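Local coordinates for GTPase activator-like protein (Chaetomium thermophilum, PDB 5HIU) that is the fungal counterpart of TSC2, whose N-terminal part forms this chain, and probably acts as a whole as a GTPase activator, at residues N246-C251 against V286-D291. Numbering follows the deposited sequence.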
loop_
_atom_site.group_PDB
_atom_site.type_symbol
_atom_site.label_atom_id
_atom_site.label_comp_id
_atom_site.label_asym_id
_atom_site.label_seq_id
_atom_site.Cartn_x
_atom_site.Cartn_y
_atom_site.Cartn_z
ATOM N N ASN A 246 -6.733 1.654 -15.188
ATOM C CA ASN A 246 -7.628 2.630 -14.540
ATOM C C ASN A 246 -7.463 2.820 -13.010
ATOM O O ASN A 246 -8.077 3.716 -12.425
ATOM C CB ASN A 246 -9.078 2.267 -14.847
ATOM C CG ASN A 246 -9.444 0.883 -14.350
ATOM O OD1 ASN A 246 -8.588 0.006 -14.249
ATOM N ND2 ASN A 246 -10.716 0.675 -14.052
ATOM N N LYS A 247 -6.651 1.981 -12.371
ATOM C CA LYS A 247 -6.335 2.114 -10.935
ATOM C C LYS A 247 -5.024 2.854 -10.651
ATOM O O LYS A 247 -4.749 3.255 -9.501
ATOM C CB LYS A 247 -6.245 0.724 -10.304
ATOM C CG LYS A 247 -7.533 -0.069 -10.393
ATOM C CD LYS A 247 -8.598 0.572 -9.521
ATOM C CE LYS A 247 -9.983 0.178 -9.946
ATOM N NZ LYS A 247 -10.925 1.216 -9.472
ATOM N N LEU A 248 -4.224 3.023 -11.703
ATOM C CA LEU A 248 -2.863 3.524 -11.584
ATOM C C LEU A 248 -2.839 4.899 -10.949
ATOM O O LEU A 248 -2.153 5.101 -9.966
ATOM C CB LEU A 248 -2.177 3.554 -12.955
ATOM C CG LEU A 248 -0.649 3.700 -12.977
ATOM C CD1 LEU A 248 0.035 2.487 -12.361
ATOM C CD2 LEU A 248 -0.169 3.920 -14.407
ATOM N N LYS A 249 -3.599 5.840 -11.487
ATOM C CA LYS A 249 -3.630 7.168 -10.903
ATOM C C LYS A 249 -3.798 7.067 -9.387
ATOM O O LYS A 249 -3.033 7.668 -8.626
ATOM C CB LYS A 249 -4.752 8.010 -11.511
ATOM C CG LYS A 249 -4.836 9.417 -10.936
ATOM C CD LYS A 249 -5.844 10.287 -11.661
ATOM C CE LYS A 249 -6.051 11.571 -10.875
ATOM N NZ LYS A 249 -6.720 12.665 -11.639
ATOM N N TYR A 250 -4.780 6.284 -8.953
ATOM C CA TYR A 250 -5.131 6.218 -7.544
ATOM C C TYR A 250 -3.991 5.596 -6.716
ATOM O O TYR A 250 -3.613 6.150 -5.677
ATOM C CB TYR A 250 -6.476 5.481 -7.371
ATOM C CG TYR A 250 -7.717 6.280 -7.803
ATOM C CD1 TYR A 250 -7.605 7.496 -8.490
ATOM C CD2 TYR A 250 -9.003 5.804 -7.528
ATOM C CE1 TYR A 250 -8.726 8.216 -8.860
ATOM C CE2 TYR A 250 -10.132 6.517 -7.900
ATOM C CZ TYR A 250 -9.980 7.720 -8.564
ATOM O OH TYR A 250 -11.076 8.442 -8.944
ATOM N N CYS A 251 -3.425 4.476 -7.163
ATOM C CA CYS A 251 -2.212 3.939 -6.503
ATOM C C CYS A 251 -1.084 4.992 -6.395
ATOM O O CYS A 251 -0.519 5.218 -5.327
ATOM C CB CYS A 251 -1.688 2.741 -7.267
ATOM S SG CYS A 251 -2.813 1.342 -7.236
ATOM N N VAL A 286 4.603 8.576 -15.227
ATOM C CA VAL A 286 5.203 9.901 -15.429
ATOM C C VAL A 286 4.120 10.909 -15.801
ATOM O O VAL A 286 4.015 11.996 -15.225
ATOM C CB VAL A 286 6.275 9.868 -16.541
ATOM C CG1 VAL A 286 6.706 11.266 -16.932
ATOM C CG2 VAL A 286 7.487 9.079 -16.089
ATOM N N ARG A 287 3.331 10.531 -16.798
ATOM C CA ARG A 287 2.192 11.312 -17.282
ATOM C C ARG A 287 1.229 11.682 -16.151
ATOM O O ARG A 287 0.796 12.836 -16.044
ATOM C CB ARG A 287 1.477 10.474 -18.342
ATOM C CG ARG A 287 0.215 11.076 -18.942
ATOM C CD ARG A 287 0.027 10.611 -20.381
ATOM N NE ARG A 287 0.364 9.197 -20.553
ATOM C CZ ARG A 287 -0.510 8.190 -20.549
ATOM N NH1 ARG A 287 -1.816 8.403 -20.389
ATOM N NH2 ARG A 287 -0.070 6.945 -20.717
ATOM N N ILE A 288 0.918 10.688 -15.310
ATOM C CA ILE A 288 0.072 10.873 -14.122
ATOM C C ILE A 288 0.696 11.864 -13.162
ATOM O O ILE A 288 0.042 12.799 -12.712
ATOM C CB ILE A 288 -0.174 9.523 -13.388
ATOM C CG1 ILE A 288 -1.149 8.661 -14.191
ATOM C CG2 ILE A 288 -0.714 9.727 -11.968
ATOM C CD1 ILE A 288 -1.125 7.190 -13.829
ATOM N N LEU A 289 1.960 11.628 -12.831
ATOM C CA LEU A 289 2.706 12.486 -11.905
ATOM C C LEU A 289 2.776 13.935 -12.376
ATOM O O LEU A 289 2.785 14.866 -11.555
ATOM C CB LEU A 289 4.136 11.965 -11.759
ATOM C CG LEU A 289 4.382 10.733 -10.903
ATOM C CD1 LEU A 289 5.778 10.202 -11.177
ATOM C CD2 LEU A 289 4.220 11.062 -9.426
ATOM N N LEU A 290 2.873 14.125 -13.692
ATOM C CA LEU A 290 2.923 15.472 -14.249
ATOM C C LEU A 290 1.547 16.070 -14.198
ATOM O O LEU A 290 1.407 17.242 -13.832
ATOM C CB LEU A 290 3.426 15.472 -15.686
ATOM C CG LEU A 290 4.925 15.242 -15.834
ATOM C CD1 LEU A 290 5.236 14.860 -17.274
ATOM C CD2 LEU A 290 5.718 16.467 -15.405
ATOM N N ASP A 291 0.541 15.257 -14.556
ATOM C CA ASP A 291 -0.875 15.656 -14.458
ATOM C C ASP A 291 -1.165 16.314 -13.115
ATOM O O ASP A 291 -1.888 17.292 -13.059
ATOM C CB ASP A 291 -1.829 14.460 -14.634
ATOM C CG ASP A 291 -2.062 14.083 -16.085
ATOM O OD1 ASP A 291 -1.742 14.869 -17.003
ATOM O OD2 ASP A 291 -2.589 12.974 -16.299
#
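Two helices of an elongated all-helical solenoid, 245-261 and 281-294, meet where I288 of the later helix reaches L248 and K249 of the earlier one. The contact is apolar van der Waals packing, with no hydrogen bond between the segments, and I288 touches with both of its branches. Its CD1 lies 3.5 Å from L248 CD2, the two side chains crossing at a slant, and the same methyl sits 3.7 Å from the backbone N of K249. The CG2 branch rests 4.0 Å from K249 CA. With CG1 beside its own backbone N (chi1 -73°) and the chain extended beyond (chi2 161°), I288 carries CD1 to the facing helix. K249 CA and I288 CA are 6.1 Å apart, and a beta-branched side chain suits so short a gap because it fills it in two directions. In this stacked-helix architecture, helix 266-277 comes between the two in sequence, and I288 also packs on I252, one turn after L248. L248 is buried and turned to helix 281-294, which suits a leucine; its side chain also touches H281, S284 and T285. K249 is met chiefly at its backbone, its CG adding a looser contact 4.3 Å from I288 CG2, while its fully extended chain leads the ammonium away, as suits an exposed residue.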